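Local coordinates for protein leucine aminopeptidase 2, chloroplastic (Streptomyces sp. BC16019, PDB 5LHJ) that is a manganese-binding M17-family aminopeptidase of bottromycin maturation, presumably removing unsubstituted N-terminal amino acids from peptides, at residues A[330-334]-A[351-356]; A[419-423]-A[435-439]; A[430-434]-A[447-451]. One frame throughout, in Å; residues are numbered along the deposited sequence.

Interaction 1. Residues A[330-334]-A[351-356]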
ATOM      1  N   ARG A 330      -0.573  27.622 -20.800  1.00 20.07           N
ATOM      2  CA  ARG A 330      -1.380  28.723 -21.326  1.00 21.16           C
ATOM      3  C   ARG A 330      -2.026  28.259 -22.632  1.00 20.06           C
ATOM      4  O   ARG A 330      -1.340  28.035 -23.632  1.00 19.57           O
ATOM      5  CB  ARG A 330      -0.502  29.962 -21.552  1.00 23.54           C
ATOM      6  CG  ARG A 330      -1.159  31.134 -22.282  1.00 26.70           C
ATOM      7  CD  ARG A 330      -1.667  32.248 -21.395  1.00 29.87           C
ATOM      8  NE  ARG A 330      -0.739  32.660 -20.333  1.00 33.05           N
ATOM      9  CZ  ARG A 330      -1.035  33.551 -19.384  1.00 35.76           C
ATOM     10  NH1 ARG A 330      -2.221  34.164 -19.372  1.00 37.75           N
ATOM     11  NH2 ARG A 330      -0.143  33.829 -18.433  1.00 37.02           N
ATOM     12  N   HIS A 331      -3.351  28.155 -22.613  1.00 19.13           N
ATOM     13  CA  HIS A 331      -4.101  27.557 -23.712  1.00 18.95           C
ATOM     14  C   HIS A 331      -4.361  28.540 -24.846  1.00 19.36           C
ATOM     15  O   HIS A 331      -4.089  29.750 -24.726  1.00 19.35           O
ATOM     16  CB  HIS A 331      -5.430  26.991 -23.192  1.00 18.63           C
ATOM     17  CG  HIS A 331      -5.264  25.826 -22.269  1.00 18.07           C
ATOM     18  ND1 HIS A 331      -4.938  24.561 -22.709  1.00 17.84           N
ATOM     19  CD2 HIS A 331      -5.388  25.734 -20.925  1.00 18.03           C
ATOM     20  CE1 HIS A 331      -4.866  23.742 -21.675  1.00 17.83           C
ATOM     21  NE2 HIS A 331      -5.130  24.430 -20.583  1.00 17.79           N
ATOM     22  N   LEU A 332      -4.906  28.004 -25.938  1.00 19.36           N
ATOM     23  CA  LEU A 332      -5.263  28.781 -27.143  1.00 19.99           C
ATOM     24  C   LEU A 332      -6.261  29.927 -26.893  1.00 20.24           C
ATOM     25  O   LEU A 332      -6.236  30.929 -27.626  1.00 20.99           O
ATOM     26  CB  LEU A 332      -5.825  27.816 -28.207  1.00 20.05           C
ATOM     27  CG  LEU A 332      -6.206  28.348 -29.598  1.00 20.37           C
ATOM     28  CD1 LEU A 332      -5.000  28.962 -30.271  1.00 20.53           C
ATOM     29  CD2 LEU A 332      -6.737  27.200 -30.448  1.00 20.25           C
ATOM     30  N   ASP A 333      -7.123  29.793 -25.884  1.00 19.61           N
ATOM     31  CA  ASP A 333      -8.069  30.846 -25.494  1.00 20.04           C
ATOM     32  C   ASP A 333      -7.505  31.840 -24.459  1.00 20.08           C
ATOM     33  O   ASP A 333      -8.240  32.695 -23.974  1.00 20.58           O
ATOM     34  CB  ASP A 333      -9.403  30.263 -24.994  1.00 20.04           C
ATOM     35  CG  ASP A 333      -9.281  29.490 -23.669  1.00 19.68           C
ATOM     36  OD1 ASP A 333      -8.173  29.331 -23.132  1.00 19.56           O
ATOM     37  OD2 ASP A 333     -10.328  29.026 -23.182  1.00 20.29           O
ATOM     38  N   GLY A 334      -6.219  31.722 -24.135  1.00 19.86           N
ATOM     39  CA  GLY A 334      -5.565  32.592 -23.163  1.00 20.26           C
ATOM     40  C   GLY A 334      -5.696  32.185 -21.705  1.00 19.87           C
ATOM     41  O   GLY A 334      -5.036  32.790 -20.845  1.00 20.84           O
ATOM     42  N   ALA A 351      -8.252  20.311 -24.436  1.00 15.91           N
ATOM     43  CA  ALA A 351      -8.658  21.706 -24.178  1.00 16.10           C
ATOM     44  C   ALA A 351      -8.506  22.610 -25.397  1.00 16.46           C
ATOM     45  O   ALA A 351      -9.475  23.197 -25.886  1.00 16.48           O
ATOM     46  CB  ALA A 351      -7.866  22.270 -23.008  1.00 16.35           C
ATOM     47  N   ASP A 352      -7.297  22.677 -25.938  1.00 16.54           N
ATOM     48  CA  ASP A 352      -7.028  23.609 -27.050  1.00 17.11           C
ATOM     49  C   ASP A 352      -7.716  23.166 -28.330  1.00 16.90           C
ATOM     50  O   ASP A 352      -8.117  23.994 -29.143  1.00 16.99           O
ATOM     51  CB  ASP A 352      -5.527  23.744 -27.287  1.00 17.39           C
ATOM     52  CG  ASP A 352      -4.790  24.057 -26.021  1.00 17.94           C
ATOM     53  OD1 ASP A 352      -4.722  25.251 -25.679  1.00 19.17           O
ATOM     54  OD2 ASP A 352      -4.332  23.120 -25.310  1.00 17.69           O
ATOM     55  N   VAL A 353      -7.886  21.856 -28.500  1.00 16.49           N
ATOM     56  CA  VAL A 353      -8.583  21.348 -29.684  1.00 16.50           C
ATOM     57  C   VAL A 353     -10.070  21.732 -29.635  1.00 16.50           C
ATOM     58  O   VAL A 353     -10.652  22.081 -30.655  1.00 16.36           O
ATOM     59  CB  VAL A 353      -8.395  19.826 -29.849  1.00 16.39           C
ATOM     60  CG1 VAL A 353      -9.147  19.316 -31.073  1.00 16.39           C
ATOM     61  CG2 VAL A 353      -6.907  19.496 -29.935  1.00 16.35           C
ATOM     62  N   LEU A 354     -10.682  21.702 -28.451  1.00 16.38           N
ATOM     63  CA  LEU A 354     -12.069  22.175 -28.303  1.00 16.90           C
ATOM     64  C   LEU A 354     -12.213  23.668 -28.605  1.00 17.19           C
ATOM     65  O   LEU A 354     -13.215  24.089 -29.198  1.00 17.44           O
ATOM     66  CB  LEU A 354     -12.607  21.857 -26.903  1.00 16.86           C
ATOM     67  CG  LEU A 354     -12.899  20.382 -26.638  1.00 16.99           C
ATOM     68  CD1 LEU A 354     -13.111  20.147 -25.149  1.00 17.11           C
ATOM     69  CD2 LEU A 354     -14.112  19.907 -27.426  1.00 17.25           C
ATOM     70  N   VAL A 355     -11.204  24.458 -28.236  1.00 17.33           N
ATOM     71  CA  VAL A 355     -11.189  25.894 -28.585  1.00 17.94           C
ATOM     72  C   VAL A 355     -11.180  26.011 -30.117  1.00 18.47           C
ATOM     73  O   VAL A 355     -12.020  26.694 -30.702  1.00 18.87           O
ATOM     74  CB  VAL A 355      -9.984  26.653 -27.974  1.00 17.92           C
ATOM     75  CG1 VAL A 355      -9.945  28.104 -28.452  1.00 18.34           C
ATOM     76  CG2 VAL A 355     -10.019  26.613 -26.440  1.00 17.87           C
ATOM     77  N   ARG A 356     -10.246  25.320 -30.752  1.00 18.98           N
ATOM     78  CA  ARG A 356     -10.107  25.370 -32.200  1.00 19.85           C
ATOM     79  C   ARG A 356     -11.382  24.876 -32.900  1.00 19.93           C
ATOM     80  O   ARG A 356     -11.848  25.497 -33.871  1.00 20.33           O
ATOM     81  CB  ARG A 356      -8.890  24.552 -32.652  1.00 20.09           C
ATOM     82  CG  ARG A 356      -8.607  24.627 -34.152  1.00 20.87           C
ATOM     83  CD  ARG A 356      -7.434  23.765 -34.574  1.00 20.84           C
ATOM     84  NE  ARG A 356      -7.381  23.640 -36.030  1.00 21.61           N
ATOM     85  CZ  ARG A 356      -6.894  24.551 -36.873  1.00 22.75           C
ATOM     86  NH1 ARG A 356      -6.388  25.712 -36.443  1.00 22.77           N
ATOM     87  NH2 ARG A 356      -6.919  24.300 -38.188  1.00 23.14           N
TER

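Interaction 2. Residues A[419-423]-A[435-439]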
ATOM      1  N   HIS A 419     -21.769  22.488  -8.432  1.00 18.93           N
ATOM      2  CA  HIS A 419     -21.000  22.444  -7.188  1.00 19.07           C
ATOM      3  C   HIS A 419     -19.648  21.716  -7.290  1.00 18.69           C
ATOM      4  O   HIS A 419     -18.800  21.873  -6.414  1.00 18.51           O
ATOM      5  CB  HIS A 419     -21.837  21.912  -6.018  1.00 19.53           C
ATOM      6  CG  HIS A 419     -22.287  20.492  -6.163  1.00 19.40           C
ATOM      7  ND1 HIS A 419     -23.599  20.149  -6.422  1.00 20.05           N
ATOM      8  CD2 HIS A 419     -21.610  19.326  -6.044  1.00 19.16           C
ATOM      9  CE1 HIS A 419     -23.705  18.833  -6.460  1.00 19.95           C
ATOM     10  NE2 HIS A 419     -22.510  18.312  -6.236  1.00 19.38           N
ATOM     11  N   GLU A 420     -19.422  20.951  -8.361  1.00 18.12           N
ATOM     12  CA  GLU A 420     -18.092  20.366  -8.577  1.00 18.09           C
ATOM     13  C   GLU A 420     -17.082  21.328  -9.200  1.00 18.44           C
ATOM     14  O   GLU A 420     -15.878  21.031  -9.214  1.00 17.97           O
ATOM     15  CB  GLU A 420     -18.191  19.071  -9.391  1.00 18.00           C
ATOM     16  CG  GLU A 420     -18.736  17.906  -8.579  1.00 18.21           C
ATOM     17  CD  GLU A 420     -17.825  17.489  -7.426  1.00 18.45           C
ATOM     18  OE1 GLU A 420     -16.591  17.540  -7.564  1.00 18.50           O
ATOM     19  OE2 GLU A 420     -18.343  17.117  -6.361  1.00 18.91           O
ATOM     20  N   ARG A 421     -17.538  22.475  -9.700  1.00 19.42           N
ATOM     21  CA  ARG A 421     -16.614  23.466 -10.265  1.00 20.21           C
ATOM     22  C   ARG A 421     -15.653  24.011  -9.217  1.00 20.64           C
ATOM     23  O   ARG A 421     -14.540  24.407  -9.555  1.00 20.90           O
ATOM     24  CB  ARG A 421     -17.350  24.617 -10.965  1.00 21.16           C
ATOM     25  CG  ARG A 421     -18.032  24.171 -12.237  1.00 21.66           C
ATOM     26  CD  ARG A 421     -18.505  25.327 -13.110  1.00 22.51           C
ATOM     27  NE  ARG A 421     -18.548  24.890 -14.504  1.00 22.90           N
ATOM     28  CZ  ARG A 421     -17.487  24.762 -15.310  1.00 23.18           C
ATOM     29  NH1 ARG A 421     -16.253  25.068 -14.891  1.00 23.54           N
ATOM     30  NH2 ARG A 421     -17.665  24.321 -16.550  1.00 22.72           N
ATOM     31  N   ARG A 422     -16.043  23.996  -7.943  1.00 21.04           N
ATOM     32  CA  ARG A 422     -15.128  24.435  -6.901  1.00 21.53           C
ATOM     33  C   ARG A 422     -13.869  23.561  -6.835  1.00 20.88           C
ATOM     34  O   ARG A 422     -12.819  24.024  -6.389  1.00 20.96           O
ATOM     35  CB  ARG A 422     -15.805  24.457  -5.541  1.00 22.56           C
ATOM     36  CG  ARG A 422     -16.056  23.097  -4.963  1.00 23.41           C
ATOM     37  CD  ARG A 422     -17.018  23.191  -3.786  1.00 24.92           C
ATOM     38  NE  ARG A 422     -16.759  22.080  -2.895  1.00 25.51           N
ATOM     39  CZ  ARG A 422     -17.133  20.821  -3.096  1.00 26.00           C
ATOM     40  NH1 ARG A 422     -17.843  20.436  -4.163  1.00 26.90           N
ATOM     41  NH2 ARG A 422     -16.790  19.927  -2.199  1.00 27.47           N
ATOM     42  N   ASN A 423     -13.987  22.307  -7.269  1.00 19.88           N
ATOM     43  CA  ASN A 423     -12.839  21.401  -7.346  1.00 19.65           C
ATOM     44  C   ASN A 423     -11.915  21.591  -8.542  1.00 19.70           C
ATOM     45  O   ASN A 423     -10.914  20.890  -8.654  1.00 20.04           O
ATOM     46  CB  ASN A 423     -13.302  19.954  -7.217  1.00 19.45           C
ATOM     47  CG  ASN A 423     -13.724  19.630  -5.797  1.00 19.76           C
ATOM     48  OD1 ASN A 423     -13.129  20.144  -4.835  1.00 20.13           O
ATOM     49  ND2 ASN A 423     -14.750  18.805  -5.650  1.00 19.74           N
ATOM     50  N   SER A 435      -8.005  17.487  -8.879  1.00 18.10           N
ATOM     51  CA  SER A 435      -8.338  17.981  -7.531  1.00 19.30           C
ATOM     52  C   SER A 435      -7.838  17.089  -6.409  1.00 20.46           C
ATOM     53  O   SER A 435      -7.866  17.499  -5.233  1.00 20.52           O
ATOM     54  CB  SER A 435      -9.855  18.107  -7.376  1.00 19.50           C
ATOM     55  OG  SER A 435     -10.453  16.831  -7.421  1.00 19.92           O
ATOM     56  N   HIS A 436      -7.454  15.856  -6.743  1.00 21.48           N
ATOM     57  CA  HIS A 436      -7.162  14.815  -5.762  1.00 23.03           C
ATOM     58  C   HIS A 436      -8.357  14.522  -4.849  1.00 23.66           C
ATOM     59  O   HIS A 436      -8.178  13.999  -3.750  1.00 23.76           O
ATOM     60  CB  HIS A 436      -5.919  15.149  -4.916  1.00 24.36           C
ATOM     61  CG  HIS A 436      -4.716  15.492  -5.732  1.00 25.54           C
ATOM     62  ND1 HIS A 436      -4.302  16.789  -5.934  1.00 27.52           N
ATOM     63  CD2 HIS A 436      -3.841  14.708  -6.400  1.00 26.54           C
ATOM     64  CE1 HIS A 436      -3.223  16.791  -6.695  1.00 27.56           C
ATOM     65  NE2 HIS A 436      -2.930  15.540  -7.002  1.00 27.59           N
ATOM     66  N   ARG A 437      -9.565  14.836  -5.317  1.00 23.23           N
ATOM     67  CA  ARG A 437     -10.783  14.578  -4.563  1.00 23.88           C
ATOM     68  C   ARG A 437     -11.690  13.685  -5.396  1.00 22.21           C
ATOM     69  O   ARG A 437     -11.510  13.544  -6.608  1.00 21.69           O
ATOM     70  CB  ARG A 437     -11.499  15.879  -4.253  1.00 25.68           C
ATOM     71  CG  ARG A 437     -10.809  16.722  -3.192  1.00 28.51           C
ATOM     72  CD  ARG A 437     -11.506  18.063  -3.045  1.00 30.86           C
ATOM     73  NE  ARG A 437     -11.495  18.548  -1.669  1.00 34.58           N
ATOM     74  CZ  ARG A 437     -12.211  19.586  -1.217  1.00 36.94           C
ATOM     75  NH1 ARG A 437     -13.000  20.304  -2.029  1.00 37.60           N
ATOM     76  NH2 ARG A 437     -12.131  19.922   0.070  1.00 38.09           N
ATOM     77  N   HIS A 438     -12.680  13.108  -4.738  1.00 20.68           N
ATOM     78  CA  HIS A 438     -13.709  12.347  -5.433  1.00 19.97           C
ATOM     79  C   HIS A 438     -14.462  13.216  -6.437  1.00 18.81           C
ATOM     80  O   HIS A 438     -14.559  14.425  -6.266  1.00 17.96           O
ATOM     81  CB  HIS A 438     -14.721  11.786  -4.445  1.00 21.36           C
ATOM     82  CG  HIS A 438     -14.170  10.742  -3.536  1.00 22.96           C
ATOM     83  ND1 HIS A 438     -13.529   9.616  -4.006  1.00 23.83           N
ATOM     84  CD2 HIS A 438     -14.204  10.626  -2.185  1.00 24.27           C
ATOM     85  CE1 HIS A 438     -13.180   8.855  -2.980  1.00 24.84           C
ATOM     86  NE2 HIS A 438     -13.565   9.453  -1.866  1.00 25.12           N
ATOM     87  N   GLY A 439     -14.984  12.578  -7.479  1.00 17.57           N
ATOM     88  CA  GLY A 439     -15.772  13.253  -8.523  1.00 17.38           C
ATOM     89  C   GLY A 439     -15.009  13.616  -9.786  1.00 16.85           C
ATOM     90  O   GLY A 439     -15.472  14.466 -10.568  1.00 16.16           O
TER
HETATM   91  O   HOH W   1     -16.552  15.815  -4.709  1.00 18.55           O
HETATM   92  O   HOH W   2     -15.299  21.576   0.027  1.00 45.18           O

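Interaction 3. Residues A[430-434]-A[447-451]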
ATOM      1  N   ASP A 430      -5.856  29.437 -13.678  1.00 17.91           N
ATOM      2  CA  ASP A 430      -7.316  29.517 -13.750  1.00 17.95           C
ATOM      3  C   ASP A 430      -8.013  28.236 -13.279  1.00 17.73           C
ATOM      4  O   ASP A 430      -9.125  28.296 -12.761  1.00 17.53           O
ATOM      5  CB  ASP A 430      -7.791  29.869 -15.168  1.00 18.26           C
ATOM      6  CG  ASP A 430      -7.319  31.224 -15.636  1.00 18.69           C
ATOM      7  OD1 ASP A 430      -7.089  32.141 -14.796  1.00 19.52           O
ATOM      8  OD2 ASP A 430      -7.181  31.379 -16.867  1.00 18.58           O
ATOM      9  N   ARG A 431      -7.353  27.090 -13.462  1.00 17.17           N
ATOM     10  CA  ARG A 431      -7.897  25.808 -13.054  1.00 16.97           C
ATOM     11  C   ARG A 431      -6.778  24.807 -12.840  1.00 16.59           C
ATOM     12  O   ARG A 431      -5.637  25.033 -13.284  1.00 16.42           O
ATOM     13  CB  ARG A 431      -8.827  25.262 -14.135  1.00 17.15           C
ATOM     14  CG  ARG A 431      -8.109  25.042 -15.458  1.00 17.41           C
ATOM     15  CD  ARG A 431      -9.058  24.638 -16.552  1.00 17.99           C
ATOM     16  NE  ARG A 431      -9.834  25.719 -17.140  1.00 18.07           N
ATOM     17  CZ  ARG A 431      -9.378  26.670 -17.956  1.00 18.52           C
ATOM     18  NH1 ARG A 431      -8.088  26.781 -18.257  1.00 18.29           N
ATOM     19  NH2 ARG A 431     -10.237  27.532 -18.473  1.00 19.10           N
ATOM     20  N   VAL A 432      -7.126  23.700 -12.197  1.00 16.21           N
ATOM     21  CA  VAL A 432      -6.239  22.527 -12.096  1.00 16.28           C
ATOM     22  C   VAL A 432      -6.716  21.410 -13.017  1.00 16.02           C
ATOM     23  O   VAL A 432      -7.893  21.362 -13.375  1.00 16.01           O
ATOM     24  CB  VAL A 432      -6.153  21.953 -10.663  1.00 16.42           C
ATOM     25  CG1 VAL A 432      -5.587  22.985  -9.711  1.00 16.89           C
ATOM     26  CG2 VAL A 432      -7.507  21.413 -10.161  1.00 16.42           C
ATOM     27  N   ASN A 433      -5.805  20.501 -13.366  1.00 15.89           N
ATOM     28  CA  ASN A 433      -6.190  19.266 -14.063  1.00 15.65           C
ATOM     29  C   ASN A 433      -6.482  18.095 -13.144  1.00 16.00           C
ATOM     30  O   ASN A 433      -6.839  17.025 -13.642  1.00 16.15           O
ATOM     31  CB  ASN A 433      -5.175  18.870 -15.147  1.00 15.47           C
ATOM     32  CG  ASN A 433      -3.916  18.225 -14.592  1.00 15.32           C
ATOM     33  OD1 ASN A 433      -3.485  18.502 -13.476  1.00 15.30           O
ATOM     34  ND2 ASN A 433      -3.321  17.345 -15.392  1.00 15.31           N
ATOM     35  N   CYS A 434      -6.339  18.275 -11.825  1.00 16.35           N
ATOM     36  CA  CYS A 434      -6.629  17.214 -10.856  1.00 16.96           C
ATOM     37  C   CYS A 434      -6.861  17.805  -9.478  1.00 17.59           C
ATOM     38  O   CYS A 434      -6.006  18.548  -8.967  1.00 17.17           O
ATOM     39  CB  CYS A 434      -5.467  16.231 -10.788  1.00 17.26           C
ATOM     40  SG  CYS A 434      -5.733  14.815  -9.688  1.00 18.66           S
ATOM     41  N   PHE A 447     -14.192  20.689 -16.717  1.00 15.34           N
ATOM     42  CA  PHE A 447     -12.927  21.195 -17.254  1.00 15.43           C
ATOM     43  C   PHE A 447     -13.038  21.400 -18.768  1.00 15.67           C
ATOM     44  O   PHE A 447     -12.721  22.496 -19.280  1.00 15.84           O
ATOM     45  CB  PHE A 447     -11.791  20.213 -16.869  1.00 15.15           C
ATOM     46  CG  PHE A 447     -10.420  20.614 -17.316  1.00 14.97           C
ATOM     47  CD1 PHE A 447     -10.039  20.520 -18.663  1.00 14.88           C
ATOM     48  CD2 PHE A 447      -9.471  21.034 -16.389  1.00 14.89           C
ATOM     49  CE1 PHE A 447      -8.758  20.872 -19.072  1.00 14.95           C
ATOM     50  CE2 PHE A 447      -8.184  21.368 -16.797  1.00 14.94           C
ATOM     51  CZ  PHE A 447      -7.831  21.298 -18.140  1.00 14.81           C
ATOM     52  N   LEU A 448     -13.472  20.364 -19.484  1.00 15.62           N
ATOM     53  CA  LEU A 448     -13.615  20.445 -20.947  1.00 16.11           C
ATOM     54  C   LEU A 448     -14.643  21.492 -21.367  1.00 16.24           C
ATOM     55  O   LEU A 448     -14.450  22.204 -22.355  1.00 15.87           O
ATOM     56  CB  LEU A 448     -14.014  19.091 -21.533  1.00 16.29           C
ATOM     57  CG  LEU A 448     -13.026  17.932 -21.381  1.00 16.58           C
ATOM     58  CD1 LEU A 448     -13.651  16.669 -21.964  1.00 16.95           C
ATOM     59  CD2 LEU A 448     -11.691  18.213 -22.043  1.00 16.85           C
ATOM     60  N   GLN A 449     -15.735  21.579 -20.613  1.00 16.72           N
ATOM     61  CA  GLN A 449     -16.801  22.529 -20.917  1.00 17.87           C
ATOM     62  C   GLN A 449     -16.283  23.970 -21.034  1.00 18.54           C
ATOM     63  O   GLN A 449     -16.770  24.715 -21.884  1.00 18.51           O
ATOM     64  CB  GLN A 449     -17.912  22.455 -19.871  1.00 18.18           C
ATOM     65  CG  GLN A 449     -19.152  23.272 -20.223  1.00 18.85           C
ATOM     66  CD  GLN A 449     -20.270  23.103 -19.208  1.00 19.06           C
ATOM     67  OE1 GLN A 449     -20.028  22.795 -18.041  1.00 19.28           O
ATOM     68  NE2 GLN A 449     -21.509  23.315 -19.653  1.00 19.83           N
ATOM     69  N   ASP A 450     -15.301  24.329 -20.198  1.00 19.29           N
ATOM     70  CA  ASP A 450     -14.683  25.677 -20.183  1.00 20.63           C
ATOM     71  C   ASP A 450     -14.143  26.090 -21.572  1.00 20.03           C
ATOM     72  O   ASP A 450     -14.046  27.280 -21.885  1.00 20.04           O
ATOM     73  CB  ASP A 450     -13.451  25.735 -19.245  1.00 22.04           C
ATOM     74  CG  ASP A 450     -13.763  25.630 -17.741  1.00 24.14           C
ATOM     75  OD1 ASP A 450     -14.911  25.748 -17.273  1.00 25.00           O
ATOM     76  OD2 ASP A 450     -12.761  25.418 -17.000  1.00 26.08           O
ATOM     77  N   PHE A 451     -13.751  25.117 -22.387  1.00 18.68           N
ATOM     78  CA  PHE A 451     -13.061  25.401 -23.648  1.00 18.54           C
ATOM     79  C   PHE A 451     -13.975  25.414 -24.868  1.00 18.93           C
ATOM     80  O   PHE A 451     -13.512  25.695 -25.962  1.00 19.42           O
ATOM     81  CB  PHE A 451     -11.926  24.398 -23.818  1.00 17.76           C
ATOM     82  CG  PHE A 451     -10.900  24.513 -22.743  1.00 17.37           C
ATOM     83  CD1 PHE A 451      -9.919  25.492 -22.810  1.00 17.33           C
ATOM     84  CD2 PHE A 451     -10.940  23.684 -21.626  1.00 17.05           C
ATOM     85  CE1 PHE A 451      -8.967  25.616 -21.800  1.00 17.27           C
ATOM     86  CE2 PHE A 451     -10.007  23.816 -20.606  1.00 17.05           C
ATOM     87  CZ  PHE A 451      -9.014  24.773 -20.697  1.00 17.26           C
TER

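Interaction 1. Residues A[330-334]-A[351-356]
His331 and Leu332 converge on the carboxylate of Asp352, and this polar corner is the tight end of the contact. The imidazole presents ND1 edge-on: Asp352 OD2 lies in the ring plane, 3.0 Å from ND1 with an N-H...O angle of 159°, and is approached on its syn side although the carboxylate plane is turned 37° from the ring. OD1 of Asp352 receives only a weak bond from ND1, but the backbone N of Leu332 meets it almost straight on at 2.8 Å. Since OD2 is also bonded to the N of Gly226, this buried carboxylate has both oxygens gripped, which would probably help it keep its negative charge. On the far edge of the ring, NE2 of His331 is bonded to Thr337 OG1, so the imidazole is held at both nitrogens, while Ala351 CB lies 3.6 Å from CE1. The pair is a histidine-carboxylate hydrogen bond tying a beta hairpin to helix 345-358: the strands 328-330 and 336-338 are joined through a type I turn from His331 to Gly334. An alanine in place of Asp352 would probably leave His331 ND1 and the amide of Leu332 without their shared acceptor and let the imidazole turn. Toward the partly exposed side the contact is apolar and looser. Leu332, its CG anti to the backbone N (chi1 -177°), brings CD2 against the helix, 3.9 Å from Val355 CG1. Asp333 crosses the other methyl with its CB, 4.0 Å from Val355 CG2, and turns OD1 to Thr335.

Interaction 2. Residues A[419-423]-A[435-439]
In the loop that runs from strand 431-432 into helix 440-449, Arg437 reaches across to Asn423 in the 3-10 segment that includes 422-423, giving an example of one amide linking opposite charges. NH1 of Arg437 donates to Asn423 OD1 at 2.8 Å, in the carbonyl plane and on a lone pair, with an N-H...O angle of 164°. The acceptor sits at the edge of the guanidinium, whose plane stands perpendicular to the amide; CD of Arg437 lies 3.2 Å from the same Asn423 OD1, and the bend at chi3 (145°) turns NE and the guanidinium beyond it. The other end of the amide is used too: Asn423 ND2 donates to Glu420 OE1, which it meets from above the carboxylate plane. Both ends being engaged, the amide's rotation is fixed. The second carboxylate oxygen, Glu420 OE2, reaches the far segment through a water that donates to it and, at 2.9 Å, to His438 O. Ser435 CB lies 3.2 Å from the backbone O of Asn423. Asn423 ND2 also lies over one face of the Arg422 guanidinium, toward its rim; NH1 of Arg422 is bonded to His419 O, and its NH2 comes 3.8 Å from Arg437 NH1. A second water accepts from both arginines, weakly from Arg437, and Glu471 of a neighbouring subunit forms long, weak ion pairs with them. OG of Ser435 is bonded to Gln443 and accepts from the N of Arg437 at 3.0 Å. That second bond defines an ST turn, here leading the chain toward Gly439, the N-cap of helix 440-449, at a subunit interface of the hexamer.

Interaction 3. Residues A[430-434]-A[447-451]
The guanidinium of Arg431 meets Asp450 at its edge and Phe451 over one face. Its NE donates to Asp450 OD2 at 2.9 Å in a salt bridge with an N-H...O angle of 160°; the carboxylate oxygen uses its anti lone pair. Phe451 points CZ at the centre of the guanidinium face, 3.4 Å from Arg431 CZ, with the two planes 47° apart, so this is not a parallel stack. Nearer the backbone, Arg431 CD lies 3.4 Å from CE2 of Phe447, and beyond it the bend at chi3 (78°) turns NE and the guanidinium away from the line of the chain. The edge of the Phe447 ring also meets the backbone, CD2 lying 3.4 Å from Val432 O. The contact thus joins strand 431-432, which runs parallel to 336-338 in a small three-stranded sheet, to the last turns of helix 440-449 and the 447-451 segment. A second shell sets these groups. NH1 of Arg431 is bonded to Thr335 OG1, and Asp450 OD1 forms a salt bridge with Arg421, so the carboxylate would probably stay ionised. Phe451 meets His331 edge-to-face. Just past the strand, Asn433 packs its CB 4.2 Å from Phe447 CE2 while its amide bonds Thr340 N and His341 O.

Overall arrangement
The three contacts lie on the same side of the chain's centre, all within the catalytic domain range, and interaction 3 stands between the others, its centre 11 Å from each. Phe451 joins it to interaction 1: its CE1 is 3.7 Å from His331 CD2, and its backbone O is 3.6 Å from Val355 CG2. Arg421 joins it to interaction 2, with NH1 2.8 Å from Asp450 OD1. Interactions 1 and 2 do not touch, their nearest atoms being about 11 Å apart. The side chain of Asn433 in interaction 3 lies about 6 Å from that of Glu345, a manganese ligand seen in a structure of this protein, though no metal is bound here; that of His331 is about 10 Å from it. Interaction 2 faces a neighbouring subunit, away from the metal site.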